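Local coordinates for protein esterase (Staphylococcus aureus subsp. aureus USA300_TCH1516, PDB 3D7R) that probably hydrolyses ester bonds, as a putative esterase of the alpha/beta hydrolase fold, at residues A[41-46]-A[50-55]; A[58-63]-A[108-113]; A[126-131]-A[316-321]. All blocks are in the same frame, centred on the assembly; numbering follows the deposited sequence.

Contact 1. Residues A[41-46]-A[50-55]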
loop_
_atom_site.group_PDB
_atom_site.type_symbol
_atom_site.label_atom_id
_atom_site.label_comp_id
_atom_site.label_asym_id
_atom_site.label_seq_id
_atom_site.Cartn_x
_atom_site.Cartn_y
_atom_site.Cartn_z
ATOM N N ILE A 41 13.379 -7.856 -4.779
ATOM C CA ILE A 41 14.260 -6.719 -4.545
ATOM C C ILE A 41 15.474 -7.162 -3.724
ATOM O O ILE A 41 16.147 -6.337 -3.080
ATOM C CB ILE A 41 13.528 -5.544 -3.852
ATOM C CG1 ILE A 41 12.926 -5.986 -2.516
ATOM C CG2 ILE A 41 12.470 -4.957 -4.777
ATOM C CD1 ILE A 41 12.740 -4.867 -1.556
HETATM N N MSE A 42 15.767 -8.463 -3.773
HETATM C CA MSE A 42 16.900 -9.018 -3.030
HETATM C C MSE A 42 18.189 -8.769 -3.810
HETATM O O MSE A 42 18.858 -9.722 -4.220
HETATM C CB MSE A 42 16.709 -10.524 -2.792
HETATM C CG MSE A 42 15.509 -10.879 -1.925
HETATM SE SE MSE A 42 15.423 -9.808 -0.281
HETATM C CE MSE A 42 14.450 -11.071 0.794
ATOM N N PHE A 43 18.542 -7.497 -4.018
ATOM C CA PHE A 43 19.689 -7.157 -4.889
ATOM C C PHE A 43 21.010 -7.480 -4.215
ATOM O O PHE A 43 21.157 -7.238 -3.017
ATOM C CB PHE A 43 19.690 -5.678 -5.279
ATOM C CG PHE A 43 18.386 -5.191 -5.829
ATOM C CD1 PHE A 43 17.809 -5.803 -6.924
ATOM C CD2 PHE A 43 17.735 -4.108 -5.240
ATOM C CE1 PHE A 43 16.609 -5.339 -7.451
ATOM C CE2 PHE A 43 16.519 -3.632 -5.749
ATOM C CZ PHE A 43 15.953 -4.259 -6.839
ATOM N N LYS A 44 21.960 -8.011 -4.980
ATOM C CA LYS A 44 23.279 -8.392 -4.421
ATOM C C LYS A 44 24.202 -7.192 -4.287
ATOM O O LYS A 44 25.022 -7.120 -3.370
ATOM C CB LYS A 44 23.956 -9.435 -5.309
ATOM C CG LYS A 44 23.317 -10.807 -5.284
ATOM C CD LYS A 44 24.150 -11.855 -6.025
ATOM C CE LYS A 44 24.177 -11.627 -7.520
ATOM N NZ LYS A 44 22.802 -11.445 -8.085
ATOM N N ASN A 45 24.042 -6.239 -5.206
ATOM C CA ASN A 45 25.025 -5.179 -5.416
ATOM C C ASN A 45 24.469 -4.059 -6.313
ATOM O O ASN A 45 23.305 -4.100 -6.722
ATOM C CB ASN A 45 26.301 -5.778 -6.030
ATOM C CG ASN A 45 26.020 -6.608 -7.284
ATOM O OD1 ASN A 45 25.149 -6.273 -8.089
ATOM N ND2 ASN A 45 26.769 -7.697 -7.455
ATOM N N ASP A 46 25.308 -3.069 -6.617
ATOM C CA ASP A 46 24.879 -1.931 -7.418
ATOM C C ASP A 46 24.460 -2.367 -8.812
ATOM O O ASP A 46 23.510 -1.833 -9.384
ATOM C CB ASP A 46 25.963 -0.848 -7.458
ATOM C CG ASP A 46 25.988 -0.002 -6.177
ATOM O OD1 ASP A 46 25.103 -0.174 -5.302
ATOM O OD2 ASP A 46 26.902 0.845 -6.036
ATOM N N GLU A 50 21.086 -1.401 -10.854
ATOM C CA GLU A 50 21.071 -0.779 -12.186
ATOM C C GLU A 50 20.221 -1.583 -13.166
ATOM O O GLU A 50 19.366 -1.011 -13.849
ATOM C CB GLU A 50 22.485 -0.606 -12.764
ATOM C CG GLU A 50 23.414 0.329 -11.982
ATOM C CD GLU A 50 24.854 0.348 -12.553
ATOM O OE1 GLU A 50 25.019 0.262 -13.794
ATOM O OE2 GLU A 50 25.822 0.448 -11.758
ATOM N N ARG A 51 20.429 -2.900 -13.207
ATOM C CA ARG A 51 19.660 -3.803 -14.085
ATOM C C ARG A 51 18.156 -3.758 -13.806
ATOM O O ARG A 51 17.337 -3.772 -14.729
ATOM C CB ARG A 51 20.179 -5.244 -13.983
ATOM C CG ARG A 51 21.604 -5.417 -14.564
ATOM C CD ARG A 51 21.957 -6.883 -14.782
ATOM N NE ARG A 51 22.370 -7.518 -13.533
ATOM C CZ ARG A 51 23.635 -7.786 -13.213
ATOM N NH1 ARG A 51 24.624 -7.485 -14.051
ATOM N NH2 ARG A 51 23.916 -8.358 -12.048
ATOM N N PHE A 52 17.804 -3.712 -12.523
ATOM C CA PHE A 52 16.425 -3.533 -12.086
ATOM C C PHE A 52 15.839 -2.220 -12.600
ATOM O O PHE A 52 14.771 -2.235 -13.196
ATOM C CB PHE A 52 16.358 -3.566 -10.555
ATOM C CG PHE A 52 14.964 -3.434 -9.993
ATOM C CD1 PHE A 52 14.105 -4.535 -9.969
ATOM C CD2 PHE A 52 14.530 -2.228 -9.450
ATOM C CE1 PHE A 52 12.815 -4.444 -9.418
ATOM C CE2 PHE A 52 13.231 -2.114 -8.886
ATOM C CZ PHE A 52 12.374 -3.237 -8.873
ATOM N N PHE A 53 16.531 -1.096 -12.368
ATOM C CA PHE A 53 16.058 0.208 -12.859
ATOM C C PHE A 53 15.905 0.230 -14.371
ATOM O O PHE A 53 14.927 0.756 -14.883
ATOM C CB PHE A 53 16.961 1.372 -12.412
ATOM C CG PHE A 53 16.886 1.678 -10.925
ATOM C CD1 PHE A 53 15.713 1.446 -10.202
ATOM C CD2 PHE A 53 17.991 2.204 -10.256
ATOM C CE1 PHE A 53 15.640 1.725 -8.842
ATOM C CE2 PHE A 53 17.928 2.498 -8.867
ATOM C CZ PHE A 53 16.756 2.245 -8.174
ATOM N N TYR A 54 16.888 -0.318 -15.080
ATOM C CA TYR A 54 16.808 -0.448 -16.537
ATOM C C TYR A 54 15.521 -1.186 -16.963
ATOM O O TYR A 54 14.748 -0.682 -17.794
ATOM C CB TYR A 54 18.036 -1.186 -17.092
ATOM C CG TYR A 54 17.940 -1.444 -18.588
ATOM C CD1 TYR A 54 18.422 -0.504 -19.501
ATOM C CD2 TYR A 54 17.378 -2.620 -19.088
ATOM C CE1 TYR A 54 18.353 -0.727 -20.876
ATOM C CE2 TYR A 54 17.298 -2.853 -20.473
ATOM C CZ TYR A 54 17.793 -1.895 -21.352
ATOM O OH TYR A 54 17.730 -2.086 -22.722
ATOM N N LYS A 55 15.301 -2.365 -16.386
ATOM C CA LYS A 55 14.087 -3.158 -16.645
ATOM C C LYS A 55 12.798 -2.398 -16.294
ATOM O O LYS A 55 11.844 -2.380 -17.077
ATOM C CB LYS A 55 14.133 -4.481 -15.855
ATOM C CG LYS A 55 13.012 -5.448 -16.228
ATOM C CD LYS A 55 13.188 -6.824 -15.573
ATOM C CE LYS A 55 12.189 -7.833 -16.153
ATOM N NZ LYS A 55 10.765 -7.488 -15.840
#
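Phe43 and Phe52 bring the loop 41-46 against the helical segment 50-55, ring to ring. Phe52 can be followed outward from its backbone. Its CB lies 3.6 Å from Phe43 CE1. At the next atom the approach tightens, with Phe52 CG 3.4 Å from Phe43 CZ, and this corner of the Phe43 ring stands over one face of Phe52, displaced toward the rim. CD1 and CD2 flank the same corner, CD2 at 3.6 Å from Phe43 CZ, while CE1 and CE2 lie farther from it. At the far end, Phe52 CZ comes within 4.4 Å of Ile41 CG2, a looser apolar contact. The two ring planes are inclined at 58° with centroids 4.9 Å apart, an oblique pair. Phe52 reaches the loop because its CG is anti to the backbone N (chi1 -178°), whereas Phe43 holds its CG beside its own N.

The polar link lies where the loop turns into the helix. Asn45 is the N-cap, its OD1 accepting from Asp48 N, and Asp46 begins the first turn. Glu50 N then donates to Asp46 O at 2.9 Å, an ordinary i+4 helical bond. Glu50 CG also lies 3.4 Å from Asp46 O. Asp48 also forms salt bridges with Lys44 and Arg51, drawing both basic chains to the helix start.

The contact thus folds the incoming loop back on the first turns of helix 46-61. Ile41 and Phe52 continue inward onto Ile231 of helix 225-236, and Phe52 also meets Ala108 and Leu109 of the loop following strand 98-102.

Contact 2. Residues A[58-63]-A[108-113]. With DMS (dimethyl sulfoxide), chain I.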
loop_
_atom_site.group_PDB
_atom_site.type_symbol
_atom_site.label_atom_id
_atom_site.label_comp_id
_atom_site.label_asym_id
_atom_site.label_seq_id
_atom_site.Cartn_x
_atom_site.Cartn_y
_atom_site.Cartn_z
ATOM N N ILE A 58 11.494 0.466 -18.657
ATOM C CA ILE A 58 10.878 -0.085 -19.872
ATOM C C ILE A 58 9.508 -0.685 -19.577
ATOM O O ILE A 58 8.526 -0.387 -20.279
ATOM C CB ILE A 58 11.797 -1.178 -20.512
ATOM C CG1 ILE A 58 13.064 -0.537 -21.088
ATOM C CG2 ILE A 58 11.067 -1.952 -21.611
ATOM C CD1 ILE A 58 14.128 -1.588 -21.553
ATOM N N GLU A 59 9.437 -1.502 -18.523
ATOM C CA GLU A 59 8.195 -2.180 -18.171
ATOM C C GLU A 59 7.128 -1.210 -17.708
ATOM O O GLU A 59 5.957 -1.398 -18.013
ATOM C CB GLU A 59 8.428 -3.264 -17.102
ATOM C CG GLU A 59 9.252 -4.478 -17.607
ATOM C CD GLU A 59 8.665 -5.123 -18.856
ATOM O OE1 GLU A 59 7.426 -5.302 -18.928
ATOM O OE2 GLU A 59 9.452 -5.457 -19.766
ATOM N N ASN A 60 7.526 -0.180 -16.962
ATOM C CA ASN A 60 6.550 0.745 -16.387
ATOM C C ASN A 60 5.829 1.608 -17.419
ATOM O O ASN A 60 4.747 2.110 -17.135
ATOM C CB ASN A 60 7.193 1.640 -15.316
ATOM C CG ASN A 60 7.476 0.894 -14.017
ATOM O OD1 ASN A 60 6.899 -0.170 -13.746
ATOM N ND2 ASN A 60 8.380 1.440 -13.214
ATOM N N ARG A 61 6.439 1.809 -18.588
ATOM C CA ARG A 61 5.827 2.627 -19.651
ATOM C C ARG A 61 4.682 1.910 -20.350
ATOM O O ARG A 61 3.809 2.552 -20.943
ATOM C CB ARG A 61 6.854 3.086 -20.696
ATOM C CG ARG A 61 7.902 4.026 -20.162
ATOM C CD ARG A 61 8.485 4.896 -21.257
ATOM N NE ARG A 61 9.600 5.694 -20.754
ATOM C CZ ARG A 61 10.893 5.418 -20.924
ATOM N NH1 ARG A 61 11.291 4.344 -21.608
ATOM N NH2 ARG A 61 11.804 6.236 -20.407
ATOM N N LYS A 62 4.689 0.577 -20.281
ATOM C CA LYS A 62 3.690 -0.236 -20.981
ATOM C C LYS A 62 2.324 -0.133 -20.295
ATOM O O LYS A 62 2.245 0.020 -19.075
ATOM C CB LYS A 62 4.139 -1.701 -21.048
ATOM C CG LYS A 62 5.408 -1.878 -21.856
ATOM C CD LYS A 62 6.009 -3.231 -21.663
ATOM C CE LYS A 62 7.172 -3.412 -22.627
ATOM N NZ LYS A 62 7.860 -4.718 -22.410
ATOM N N LYS A 63 1.252 -0.227 -21.075
ATOM C CA LYS A 63 -0.069 -0.224 -20.469
ATOM C C LYS A 63 -0.204 -1.442 -19.553
ATOM O O LYS A 63 0.111 -2.556 -19.935
ATOM C CB LYS A 63 -1.176 -0.178 -21.531
ATOM C CG LYS A 63 -1.313 1.217 -22.186
ATOM C CD LYS A 63 -1.711 2.286 -21.145
ATOM C CE LYS A 63 -2.048 3.619 -21.788
ATOM N NZ LYS A 63 -1.869 4.731 -20.799
ATOM N N ALA A 108 8.209 1.138 -7.841
ATOM C CA ALA A 108 8.995 0.695 -8.997
ATOM C C ALA A 108 8.290 -0.414 -9.777
ATOM O O ALA A 108 8.440 -0.517 -11.010
ATOM C CB ALA A 108 10.379 0.198 -8.540
ATOM N N LEU A 109 7.574 -1.270 -9.043
ATOM C CA LEU A 109 6.795 -2.371 -9.614
ATOM C C LEU A 109 5.339 -1.981 -9.839
ATOM O O LEU A 109 4.775 -1.204 -9.084
ATOM C CB LEU A 109 6.814 -3.581 -8.669
ATOM C CG LEU A 109 8.180 -4.204 -8.379
ATOM C CD1 LEU A 109 8.020 -5.309 -7.332
ATOM C CD2 LEU A 109 8.804 -4.746 -9.675
ATOM N N GLN A 110 4.738 -2.549 -10.871
ATOM C CA GLN A 110 3.316 -2.396 -11.119
ATOM C C GLN A 110 2.570 -3.439 -10.275
ATOM O O GLN A 110 3.224 -4.259 -9.577
ATOM C CB GLN A 110 3.024 -2.569 -12.620
ATOM C CG GLN A 110 3.678 -1.529 -13.525
ATOM C CD GLN A 110 3.103 -0.109 -13.388
ATOM O OE1 GLN A 110 2.719 0.334 -12.304
ATOM N NE2 GLN A 110 3.097 0.624 -14.499
ATOM N N PRO A 111 1.212 -3.407 -10.283
ATOM C CA PRO A 111 0.513 -4.421 -9.501
ATOM C C PRO A 111 0.829 -5.860 -9.906
ATOM O O PRO A 111 0.954 -6.181 -11.091
ATOM C CB PRO A 111 -0.969 -4.115 -9.753
ATOM C CG PRO A 111 -0.990 -2.665 -10.104
ATOM C CD PRO A 111 0.265 -2.470 -10.915
ATOM N N SER A 112 0.951 -6.700 -8.886
ATOM C CA SER A 112 1.109 -8.136 -9.025
ATOM C C SER A 112 -0.202 -8.730 -9.497
ATOM O O SER A 112 -1.247 -8.168 -9.215
ATOM C CB SER A 112 1.429 -8.699 -7.637
ATOM O OG SER A 112 1.409 -10.094 -7.666
ATOM N N PRO A 113 -0.165 -9.890 -10.186
ATOM C CA PRO A 113 -1.415 -10.603 -10.453
ATOM C C PRO A 113 -2.150 -10.977 -9.161
ATOM O O PRO A 113 -3.383 -11.098 -9.174
ATOM C CB PRO A 113 -0.956 -11.868 -11.197
ATOM C CG PRO A 113 0.499 -11.982 -10.912
ATOM C CD PRO A 113 1.002 -10.594 -10.751
HETATM S S DMS I . 3.854 -12.567 -5.964
HETATM O O DMS I . 2.951 -11.035 -5.867
HETATM C C1 DMS I . 3.599 -13.449 -4.399
HETATM C C2 DMS I . 2.994 -13.714 -7.078
HETATM O O HOH W 1 3.472 -1.280 -17.066
#
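Asn60 and the backbone carbonyl of Ala108 make the direct hydrogen bond between 58-63 and 108-113. Asn60 ND2 donates to Ala108 O at 2.9 Å (152°); the acceptor lies essentially in the Asn60 amide plane, although the donor is tilted 32° from the carbonyl plane. Arg56 binds both residues, giving NH2 to Asn60 OD1 and NE to Ala108 O. Its guanidinium thereby bridges two acceptors, Asn60 OD1 and Ala108 O, that stand 3.2 Å apart.

Van der Waals packing comes from Gln110: its CG, set beside its own N by chi1, lies 3.5 Å from Asn60 OD1, and the bend at the next bond swings the amide toward the helix end. The two side-chain amides are turned 67° from each other, and Lys137 binds Gln110 OE1.

Water supplies a second bridge: it donates to Glu59 O and Lys62 O and accepts from Gln110 NE2 at 3.2 Å, joining the helix end to the glutamine. Farther along, Ser112 OG donates to a dimethyl sulfoxide oxygen, probably from the crystallisation liquor, and accepts from Phe114 N as an N-cap.

The end of helix 46-61 is thus fastened to the loop that leads from strand 98-102 into helix 113-126.

Contact 3. Residues A[126-131]-A[316-321]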
loop_
_atom_site.group_PDB
_atom_site.type_symbol
_atom_site.label_atom_id
_atom_site.label_comp_id
_atom_site.label_asym_id
_atom_site.label_seq_id
_atom_site.Cartn_x
_atom_site.Cartn_y
_atom_site.Cartn_z
ATOM N N THR A 126 -16.409 -6.457 0.886
ATOM C CA THR A 126 -16.810 -5.174 1.458
ATOM C C THR A 126 -18.015 -4.560 0.742
ATOM O O THR A 126 -18.761 -3.765 1.335
ATOM C CB THR A 126 -15.661 -4.151 1.401
ATOM O OG1 THR A 126 -15.338 -3.886 0.033
ATOM C CG2 THR A 126 -14.403 -4.703 2.125
ATOM N N LEU A 127 -18.189 -4.919 -0.532
ATOM C CA LEU A 127 -19.151 -4.250 -1.411
ATOM C C LEU A 127 -18.940 -2.741 -1.505
ATOM O O LEU A 127 -19.895 -1.989 -1.690
ATOM C CB LEU A 127 -20.599 -4.588 -1.010
ATOM C CG LEU A 127 -20.911 -6.082 -1.024
ATOM C CD1 LEU A 127 -22.364 -6.320 -0.622
ATOM C CD2 LEU A 127 -20.609 -6.665 -2.415
ATOM N N TYR A 128 -17.683 -2.314 -1.376
ATOM C CA TYR A 128 -17.237 -1.009 -1.843
ATOM C C TYR A 128 -16.719 -1.158 -3.276
ATOM O O TYR A 128 -16.299 -2.245 -3.671
ATOM C CB TYR A 128 -16.075 -0.503 -0.982
ATOM C CG TYR A 128 -16.451 0.016 0.395
ATOM C CD1 TYR A 128 -17.305 -0.706 1.238
ATOM C CD2 TYR A 128 -15.925 1.213 0.861
ATOM C CE1 TYR A 128 -17.629 -0.228 2.513
ATOM C CE2 TYR A 128 -16.250 1.709 2.137
ATOM C CZ TYR A 128 -17.099 0.985 2.945
ATOM O OH TYR A 128 -17.419 1.471 4.192
ATOM N N GLU A 129 -16.745 -0.072 -4.049
ATOM C CA GLU A 129 -16.046 -0.045 -5.318
ATOM C C GLU A 129 -14.562 0.207 -5.055
ATOM O O GLU A 129 -14.191 1.233 -4.459
ATOM C CB GLU A 129 -16.601 1.056 -6.214
ATOM C CG GLU A 129 -15.846 1.207 -7.506
ATOM C CD GLU A 129 -16.553 2.137 -8.464
ATOM O OE1 GLU A 129 -16.398 3.373 -8.312
ATOM O OE2 GLU A 129 -17.237 1.618 -9.377
ATOM N N VAL A 130 -13.718 -0.718 -5.504
ATOM C CA VAL A 130 -12.271 -0.589 -5.276
ATOM C C VAL A 130 -11.638 0.104 -6.477
ATOM O O VAL A 130 -11.844 -0.315 -7.629
ATOM C CB VAL A 130 -11.616 -1.949 -5.024
ATOM C CG1 VAL A 130 -10.057 -1.825 -4.963
ATOM C CG2 VAL A 130 -12.166 -2.559 -3.734
ATOM N N VAL A 131 -10.888 1.165 -6.203
ATOM C CA VAL A 131 -10.301 1.989 -7.267
ATOM C C VAL A 131 -8.777 1.836 -7.241
ATOM O O VAL A 131 -8.115 2.138 -6.229
ATOM C CB VAL A 131 -10.714 3.478 -7.133
ATOM C CG1 VAL A 131 -10.125 4.318 -8.284
ATOM C CG2 VAL A 131 -12.264 3.620 -7.112
ATOM N N LYS A 316 -15.591 -6.637 8.276
ATOM C CA LYS A 316 -16.268 -6.377 9.545
ATOM C C LYS A 316 -15.983 -4.965 10.076
ATOM O O LYS A 316 -16.875 -4.312 10.615
ATOM C CB LYS A 316 -15.877 -7.431 10.583
ATOM C CG LYS A 316 -16.747 -7.432 11.865
ATOM C CD LYS A 316 -16.162 -6.511 12.942
ATOM C CE LYS A 316 -17.195 -6.150 14.027
ATOM N NZ LYS A 316 -16.927 -4.778 14.588
ATOM N N SER A 317 -14.755 -4.488 9.937
ATOM C CA SER A 317 -14.420 -3.181 10.513
ATOM C C SER A 317 -14.788 -1.985 9.615
ATOM O O SER A 317 -15.052 -0.894 10.120
ATOM C CB SER A 317 -12.943 -3.117 10.869
ATOM O OG SER A 317 -12.172 -3.278 9.701
ATOM N N ILE A 318 -14.805 -2.180 8.299
ATOM C CA ILE A 318 -14.951 -1.049 7.377
ATOM C C ILE A 318 -16.277 -0.294 7.538
ATOM O O ILE A 318 -16.349 0.904 7.266
ATOM C CB ILE A 318 -14.684 -1.445 5.899
ATOM C CG1 ILE A 318 -14.347 -0.189 5.069
ATOM C CG2 ILE A 318 -15.862 -2.279 5.319
ATOM C CD1 ILE A 318 -13.698 -0.495 3.713
ATOM N N ASP A 319 -17.318 -0.969 7.998
ATOM C CA ASP A 319 -18.567 -0.234 8.228
ATOM C C ASP A 319 -18.844 0.232 9.678
ATOM O O ASP A 319 -19.926 0.762 9.945
ATOM C CB ASP A 319 -19.779 -0.926 7.582
ATOM C CG ASP A 319 -19.783 -0.807 6.048
ATOM O OD1 ASP A 319 -19.554 0.305 5.478
ATOM O OD2 ASP A 319 -20.024 -1.853 5.407
ATOM N N GLU A 320 -17.868 0.073 10.583
ATOM C CA GLU A 320 -17.938 0.661 11.941
ATOM C C GLU A 320 -18.243 2.159 11.871
ATOM O O GLU A 320 -17.677 2.872 11.043
ATOM C CB GLU A 320 -16.593 0.533 12.692
ATOM C CG GLU A 320 -16.095 -0.860 13.082
ATOM C CD GLU A 320 -14.674 -0.845 13.709
ATOM O OE1 GLU A 320 -14.154 -1.943 14.023
ATOM O OE2 GLU A 320 -14.076 0.247 13.903
ATOM N N ASP A 321 -19.104 2.642 12.765
ATOM C CA ASP A 321 -19.397 4.077 12.871
ATOM C C ASP A 321 -18.169 4.830 13.353
ATOM O O ASP A 321 -17.581 4.473 14.372
ATOM C CB ASP A 321 -20.556 4.336 13.846
ATOM C CG ASP A 321 -21.871 3.709 13.385
ATOM O OD1 ASP A 321 -22.622 3.194 14.249
ATOM O OD2 ASP A 321 -22.166 3.735 12.169
#
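The first torsions of Tyr128 and Ile318 bring their side chains together. The tyrosine holds CG beside its backbone N (chi1 -75°), directing the ring at the end of helix 305-318. Ile318 places CG1 anti to its N (chi1 -160°), which carries CD1 over the ring, and Asp319 turns its carboxylate back toward the phenol.

Ile318 and Tyr128 approach from opposite directions. Ile318 CD1 stands 3.8 Å from the centroid of the Tyr128 ring, only 16° off its normal, and makes a CH-pi contact on one face. The isoleucine chain continues over the phenol end, where CG1 lies 3.7 Å from Tyr128 CZ. Its other branch serves two neighbours, with CG2 at 3.9 Å from Tyr128 CE1 and 4.3 Å from Thr126 CG2.

The hydroxyl supplies the polar half of the contact. Tyr128 OH donates to Asp319 OD1 at 2.8 Å; the oxygen lies at the ring edge, near the ring plane, yet is itself approached from above the carboxylate plane. A buried tyrosine thus ends on a charged group of an exposed residue. Such a donor would be expected to help stabilise the carboxylate's negative charge. Nearby, Ile318 O accepts from Lys195 NZ.

At the backbone of the tyrosine, Thr126 OG1 accepts from Tyr128 N at 3.2 Å, an ST turn where the chain leaves helix 113-126; the same OG1 is bonded to Ile122 O.

The contact packs the last helix of the alpha/beta hydrolase fold against the start of a sheet strand, joining the C-terminal end of helix 305-318 to the turn between helix 113-126 and strand 129-133. Ile99 of strand 98-102 touches Thr126, Tyr128 and Ile318, while strand 129-133 runs on between strands 84-90 and 98-102 in the mixed sheet.

From the N terminus, contact 1 closes first and is local, folding the loop before helix 46-61 onto its opening turns. The chain follows that helix to contact 2, which closes a longer loop containing strands 75-81, 84-90 and 98-102. Contact 3 opens afterward and spans most of the remaining fold, bringing the last helix, 305-318, back to the entry of strand 129-133. The three follow in series, none enclosing or crossing another. Contacts 1 and 2 share helix 46-61 and touch where Phe52 CE2 lies 3.7 Å from Ala108 CB. Contact 3 lies apart, its centre about 38 Å from that of contact 1, on the opposite side of the chain's centre.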